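Local coordinates for protein fusolin (Unidentified entomopoxvirus, PDB 4YN2) that crystallizes in vivo into viral spindles that enhance virulence, and probably acts on chitin through its lytic polysaccharide monooxygenase-like domain, at residues 266-270 against 271-275; 109-112 against 113-117. One frame throughout, in Å; residues are numbered along the deposited sequence.

Interaction 1: residues 266-270 against 271-275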
ATOM      1  N   PRO A 266       7.296 -41.118   6.820  1.00 19.78           N
ATOM      2  CA  PRO A 266       7.597 -39.916   6.022  1.00 20.35           C
ATOM      3  C   PRO A 266       6.472 -39.558   5.040  1.00 24.04           C
ATOM      4  O   PRO A 266       5.768 -40.431   4.528  1.00 24.19           O
ATOM      5  CB  PRO A 266       8.893 -40.285   5.284  1.00 22.25           C
ATOM      6  CG  PRO A 266       9.455 -41.444   6.030  1.00 27.10           C
ATOM      7  CD  PRO A 266       8.273 -42.192   6.555  1.00 22.54           C
ATOM      8  N   GLY A 267       6.293 -38.266   4.829  1.00 19.32           N
ATOM      9  CA  GLY A 267       5.274 -37.741   3.938  1.00 19.03           C
ATOM     10  C   GLY A 267       5.320 -36.231   3.867  1.00 23.13           C
ATOM     11  O   GLY A 267       6.291 -35.619   4.313  1.00 22.01           O
ATOM     12  N   PHE A 268       4.237 -35.625   3.376  1.00 19.60           N
ATOM     13  CA  PHE A 268       4.119 -34.174   3.202  1.00 19.51           C
ATOM     14  C   PHE A 268       4.277 -33.467   4.545  1.00 25.20           C
ATOM     15  O   PHE A 268       3.784 -33.956   5.550  1.00 24.04           O
ATOM     16  CB  PHE A 268       2.764 -33.805   2.565  1.00 20.76           C
ATOM     17  CG  PHE A 268       2.542 -32.318   2.374  1.00 21.91           C
ATOM     18  CD1 PHE A 268       3.081 -31.653   1.282  1.00 24.51           C
ATOM     19  CD2 PHE A 268       1.859 -31.574   3.323  1.00 23.76           C
ATOM     20  CE1 PHE A 268       2.880 -30.285   1.111  1.00 25.08           C
ATOM     21  CE2 PHE A 268       1.670 -30.201   3.155  1.00 26.36           C
ATOM     22  CZ  PHE A 268       2.168 -29.569   2.044  1.00 24.23           C
ATOM     23  N   ASP A 269       5.029 -32.360   4.565  1.00 24.39           N
ATOM     24  CA  ASP A 269       5.275 -31.541   5.757  1.00 26.09           C
ATOM     25  C   ASP A 269       6.018 -32.267   6.920  1.00 29.58           C
ATOM     26  O   ASP A 269       6.148 -31.661   7.984  1.00 30.20           O
ATOM     27  CB  ASP A 269       3.956 -30.947   6.290  1.00 29.09           C
ATOM     28  CG  ASP A 269       4.091 -29.532   6.809  1.00 46.36           C
ATOM     29  OD1 ASP A 269       4.529 -28.655   6.032  1.00 47.97           O
ATOM     30  OD2 ASP A 269       3.741 -29.296   7.987  1.00 55.76           O
ATOM     31  N   THR A 270       6.551 -33.502   6.720  1.00 23.83           N
ATOM     32  CA  THR A 270       7.369 -34.176   7.737  1.00 22.49           C
ATOM     33  C   THR A 270       8.787 -33.615   7.525  1.00 23.96           C
ATOM     34  O   THR A 270       9.029 -32.996   6.486  1.00 22.02           O
ATOM     35  CB  THR A 270       7.294 -35.710   7.614  1.00 27.42           C
ATOM     36  OG1 THR A 270       7.931 -36.107   6.404  1.00 28.76           O
ATOM     37  CG2 THR A 270       5.864 -36.259   7.662  1.00 26.34           C
ATOM     38  N   GLU A 271       9.726 -33.823   8.462  1.00 20.64           N
ATOM     39  CA  GLU A 271      11.075 -33.261   8.288  1.00 21.01           C
ATOM     40  C   GLU A 271      11.782 -33.848   7.063  1.00 23.01           C
ATOM     41  O   GLU A 271      12.556 -33.132   6.435  1.00 22.18           O
ATOM     42  CB  GLU A 271      11.946 -33.438   9.550  1.00 22.97           C
ATOM     43  CG  GLU A 271      11.421 -32.685  10.766  1.00 37.74           C
ATOM     44  CD  GLU A 271      11.208 -31.196  10.566  1.00 67.73           C
ATOM     45  OE1 GLU A 271      12.113 -30.539  10.001  1.00 71.58           O
ATOM     46  OE2 GLU A 271      10.127 -30.692  10.947  1.00 62.13           O
ATOM     47  N   GLU A 272      11.474 -35.107   6.679  1.00 19.14           N
ATOM     48  CA  GLU A 272      12.047 -35.712   5.474  1.00 18.65           C
ATOM     49  C   GLU A 272      11.701 -34.861   4.248  1.00 20.26           C
ATOM     50  O   GLU A 272      12.579 -34.554   3.451  1.00 18.82           O
ATOM     51  CB  GLU A 272      11.533 -37.145   5.256  1.00 20.47           C
ATOM     52  CG  GLU A 272      12.039 -38.168   6.265  1.00 30.93           C
ATOM     53  CD  GLU A 272      11.242 -38.310   7.547  1.00 49.07           C
ATOM     54  OE1 GLU A 272      10.355 -37.461   7.801  1.00 28.45           O
ATOM     55  OE2 GLU A 272      11.508 -39.276   8.298  1.00 48.77           O
ATOM     56  N   TYR A 273      10.421 -34.445   4.142  1.00 15.20           N
ATOM     57  CA  TYR A 273       9.917 -33.642   3.026  1.00 14.42           C
ATOM     58  C   TYR A 273      10.651 -32.309   2.922  1.00 18.32           C
ATOM     59  O   TYR A 273      11.008 -31.910   1.819  1.00 16.01           O
ATOM     60  CB  TYR A 273       8.411 -33.402   3.176  1.00 14.65           C
ATOM     61  CG  TYR A 273       7.745 -32.990   1.890  1.00 15.00           C
ATOM     62  CD1 TYR A 273       7.576 -33.895   0.850  1.00 16.81           C
ATOM     63  CD2 TYR A 273       7.346 -31.675   1.680  1.00 14.14           C
ATOM     64  CE1 TYR A 273       6.994 -33.517  -0.351  1.00 16.35           C
ATOM     65  CE2 TYR A 273       6.759 -31.284   0.483  1.00 14.09           C
ATOM     66  CZ  TYR A 273       6.569 -32.214  -0.525  1.00 17.47           C
ATOM     67  OH  TYR A 273       6.004 -31.869  -1.721  1.00 12.04           O
ATOM     68  N   TYR A 274      10.897 -31.641   4.066  1.00 18.94           N
ATOM     69  CA  TYR A 274      11.641 -30.376   4.102  1.00 21.22           C
ATOM     70  C   TYR A 274      13.090 -30.600   3.705  1.00 22.72           C
ATOM     71  O   TYR A 274      13.621 -29.807   2.942  1.00 22.43           O
ATOM     72  CB  TYR A 274      11.581 -29.700   5.487  1.00 25.00           C
ATOM     73  CG  TYR A 274      10.302 -28.927   5.712  1.00 30.62           C
ATOM     74  CD1 TYR A 274      10.145 -27.640   5.211  1.00 33.32           C
ATOM     75  CD2 TYR A 274       9.253 -29.476   6.442  1.00 32.70           C
ATOM     76  CE1 TYR A 274       8.974 -26.915   5.432  1.00 35.48           C
ATOM     77  CE2 TYR A 274       8.075 -28.764   6.666  1.00 34.14           C
ATOM     78  CZ  TYR A 274       7.936 -27.484   6.150  1.00 43.05           C
ATOM     79  OH  TYR A 274       6.791 -26.752   6.363  1.00 45.15           O
ATOM     80  N   LYS A 275      13.727 -31.672   4.206  1.00 17.37           N
ATOM     81  CA  LYS A 275      15.106 -31.991   3.834  1.00 17.02           C
ATOM     82  C   LYS A 275      15.196 -32.318   2.344  1.00 19.04           C
ATOM     83  O   LYS A 275      16.153 -31.913   1.682  1.00 18.20           O
ATOM     84  CB  LYS A 275      15.651 -33.166   4.660  1.00 19.98           C
ATOM     85  CG  LYS A 275      15.982 -32.783   6.094  1.00 34.95           C
ATOM     86  CD  LYS A 275      16.522 -33.974   6.874  1.00 47.97           C
ATOM     87  CE  LYS A 275      16.763 -33.669   8.337  1.00 62.87           C
ATOM     88  NZ  LYS A 275      17.900 -32.729   8.543  1.00 71.92           N
TER

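Interaction 2: residues 109-112 against 113-117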
ATOM      1  N   VAL A 109       9.791   5.762   0.217  1.00  7.29           N
ATOM      2  CA  VAL A 109       8.465   5.148   0.298  1.00  7.35           C
ATOM      3  C   VAL A 109       8.098   4.457  -1.035  1.00 10.16           C
ATOM      4  O   VAL A 109       7.176   3.644  -1.057  1.00 10.05           O
ATOM      5  CB  VAL A 109       7.423   6.224   0.736  1.00 10.80           C
ATOM      6  CG1 VAL A 109       5.996   5.707   0.675  1.00 10.96           C
ATOM      7  CG2 VAL A 109       7.740   6.707   2.145  1.00 10.85           C
ATOM      8  N   ASP A 110       8.819   4.741  -2.120  1.00  6.43           N
ATOM      9  CA  ASP A 110       8.543   4.136  -3.412  1.00  7.29           C
ATOM     10  C   ASP A 110       9.389   2.903  -3.695  1.00 12.88           C
ATOM     11  O   ASP A 110       9.210   2.315  -4.752  1.00 12.78           O
ATOM     12  CB  ASP A 110       8.747   5.166  -4.532  1.00  9.08           C
ATOM     13  CG  ASP A 110       8.008   4.805  -5.809  1.00 15.93           C
ATOM     14  OD1 ASP A 110       6.768   4.640  -5.753  1.00 15.05           O
ATOM     15  OD2 ASP A 110       8.673   4.623  -6.844  1.00 17.38           O
ATOM     16  N   ILE A 111      10.276   2.479  -2.774  1.00 10.33           N
ATOM     17  CA  ILE A 111      11.082   1.280  -3.014  1.00 10.42           C
ATOM     18  C   ILE A 111      10.181   0.043  -2.948  1.00 12.91           C
ATOM     19  O   ILE A 111       9.134   0.057  -2.291  1.00 11.11           O
ATOM     20  CB  ILE A 111      12.288   1.149  -2.043  1.00 13.48           C
ATOM     21  CG1 ILE A 111      11.844   0.776  -0.616  1.00 13.97           C
ATOM     22  CG2 ILE A 111      13.183   2.400  -2.095  1.00 15.00           C
ATOM     23  CD1 ILE A 111      12.985   0.721   0.428  1.00 19.10           C
ATOM     24  N   SER A 112      10.623  -1.033  -3.588  1.00  9.06           N
ATOM     25  CA  SER A 112       9.891  -2.290  -3.609  1.00  8.96           C
ATOM     26  C   SER A 112      10.273  -3.143  -2.414  1.00 12.40           C
ATOM     27  O   SER A 112      11.357  -2.999  -1.851  1.00 12.26           O
ATOM     28  CB  SER A 112      10.170  -3.041  -4.911  1.00 11.64           C
ATOM     29  OG  SER A 112       9.817  -2.231  -6.017  1.00 19.84           O
ATOM     30  N   GLY A 113       9.374  -4.025  -2.031  1.00  9.64           N
ATOM     31  CA  GLY A 113       9.620  -4.926  -0.919  1.00  9.66           C
ATOM     32  C   GLY A 113       8.368  -5.382  -0.210  1.00 12.33           C
ATOM     33  O   GLY A 113       7.257  -5.240  -0.719  1.00 10.76           O
ATOM     34  N   SER A 114       8.553  -5.914   0.994  1.00  9.19           N
ATOM     35  CA  SER A 114       7.484  -6.528   1.769  1.00  8.90           C
ATOM     36  C   SER A 114       6.664  -5.506   2.570  1.00 10.76           C
ATOM     37  O   SER A 114       6.524  -5.643   3.783  1.00 10.20           O
ATOM     38  CB  SER A 114       8.071  -7.595   2.690  1.00 11.63           C
ATOM     39  OG  SER A 114       9.093  -7.069   3.519  1.00 15.71           O
ATOM     40  N   TRP A 115       6.051  -4.529   1.873  1.00  7.50           N
ATOM     41  CA  TRP A 115       5.180  -3.528   2.503  1.00  7.56           C
ATOM     42  C   TRP A 115       4.015  -4.236   3.161  1.00 11.93           C
ATOM     43  O   TRP A 115       3.474  -5.181   2.581  1.00 11.67           O
ATOM     44  CB  TRP A 115       4.674  -2.510   1.474  1.00  6.56           C
ATOM     45  CG  TRP A 115       5.756  -1.634   0.943  1.00  7.08           C
ATOM     46  CD1 TRP A 115       6.450  -1.799  -0.217  1.00  9.96           C
ATOM     47  CD2 TRP A 115       6.356  -0.532   1.617  1.00  7.12           C
ATOM     48  NE1 TRP A 115       7.410  -0.829  -0.335  1.00  9.27           N
ATOM     49  CE2 TRP A 115       7.398  -0.055   0.795  1.00 11.09           C
ATOM     50  CE3 TRP A 115       6.135   0.087   2.854  1.00  8.48           C
ATOM     51  CZ2 TRP A 115       8.190   1.036   1.154  1.00 10.87           C
ATOM     52  CZ3 TRP A 115       6.891   1.193   3.188  1.00 10.60           C
ATOM     53  CH2 TRP A 115       7.926   1.637   2.358  1.00 11.42           C
ATOM     54  N   ARG A 116       3.680  -3.835   4.381  1.00  8.65           N
ATOM     55  CA  ARG A 116       2.615  -4.458   5.147  1.00  9.03           C
ATOM     56  C   ARG A 116       1.270  -3.990   4.606  1.00 12.29           C
ATOM     57  O   ARG A 116       1.004  -2.789   4.598  1.00 11.83           O
ATOM     58  CB  ARG A 116       2.731  -4.142   6.658  1.00 10.99           C
ATOM     59  N   PRO A 117       0.416  -4.906   4.125  1.00  8.52           N
ATOM     60  CA  PRO A 117      -0.872  -4.471   3.577  1.00  8.48           C
ATOM     61  C   PRO A 117      -2.008  -4.467   4.571  1.00 12.12           C
ATOM     62  O   PRO A 117      -1.968  -5.172   5.570  1.00 11.57           O
ATOM     63  CB  PRO A 117      -1.158  -5.540   2.522  1.00  9.73           C
ATOM     64  CG  PRO A 117      -0.578  -6.813   3.143  1.00 13.97           C
ATOM     65  CD  PRO A 117       0.584  -6.371   4.008  1.00  9.89           C
TER

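Interaction 1: residues 266-270 against 271-275
A type II beta turn from Gly-267 to Thr-270 runs straight into the first turn of a helix, with Thr-270 at the N-cap position, and Phe-268 of the turn meets Tyr-273 of the helix. Gly-267 O accepts two bonds from the same face of its carbonyl plane: the backbone N of Thr-270, which closes the turn, and Thr-270 OG1 at 2.7 Å, tilted 24° from that plane. The helix opens with a weak bond from Tyr-274 N to Thr-270 O (3.3 Å). With CG of Tyr-273 anti to its backbone N (chi1 -161°), the phenol ring is turned back toward Gly-267 and Phe-268. Phe-268 CA sits over one face of it, 4.3 Å from the centroid, in a CH-pi contact, while the two rings meet obliquely (planes 51° apart, Phe-268 CD1 to Tyr-273 CE2 3.8 Å). Glu-272 carries its carboxylate obliquely across the Pro-266 ring, Glu-272 OE2 lying 3.7 Å from Pro-266 CG. This surface contact, its centre about 36 Å from the centre of the chain, lies at the start of helix 271-280, in the C-terminal extension that follows strand 220-231.

Interaction 2: residues 109-112 against 113-117
The indole of Trp-115 turns back on its own chain and donates NE1-H to a backbone carbonyl four residues earlier, Ile-111 O, at 2.8 Å. The bond is fairly straight (161° at the hydrogen), and the acceptor lies only 6° out of the indole plane, so the oxygen meets the ring at its edge. NE1 itself is tilted somewhat out of the carbonyl plane of Ile-111. With CG anti to the carbonyl carbon (chi1 -68°), the ring is carried across the bend toward residues 109-111. Its benzo side passes the preceding 3-10 segment, where Trp-115 CZ2 comes 3.6 Å from Val-109 O. Ile-111 crosses the indole at about a right angle, Ile-111 CG1 touching Trp-115 CZ2 at 4.1 Å. At the bend, Gly-113 takes backbone angles that call for glycine, close against the carbonyl oxygen of Ser-112. Arg-10 bonds Val-109 O and makes a cation-pi contact with the buried indole, tying carbonyl and ring to one side chain. Met-32 of helix 31-48 touches both Ile-111 and Trp-115. The bend is completed by an inverse gamma turn centred on Ser-114, with a weak bond from Trp-115 N to Gly-113 O (2.9 Å); together with the indole-to-carbonyl bond it shapes a connecting loop that leads into strand 118-121 of the monooxygenase-like fold.

Interaction 2 comes first along the chain and interaction 1 much later, near the end of the modelled residues. Their centres are 33 Å apart and their nearest atoms about 20 Å, so neither touches the other. The centre of interaction 2 is about 7 Å from the centre of the chain, in the part related to lytic polysaccharide monooxygenases; its loop leads into strand 118-121, which pairs in parallel with strand 220-231. That same strand precedes the long extension carrying 266-275. Interaction 2 is partly buried, whereas interaction 1 lies at the surface of the extension. Both include residues touching crystal neighbours, among them Ile-111 and Ser-112, Phe-268 and Tyr-273, consistent with a part in spindle packing.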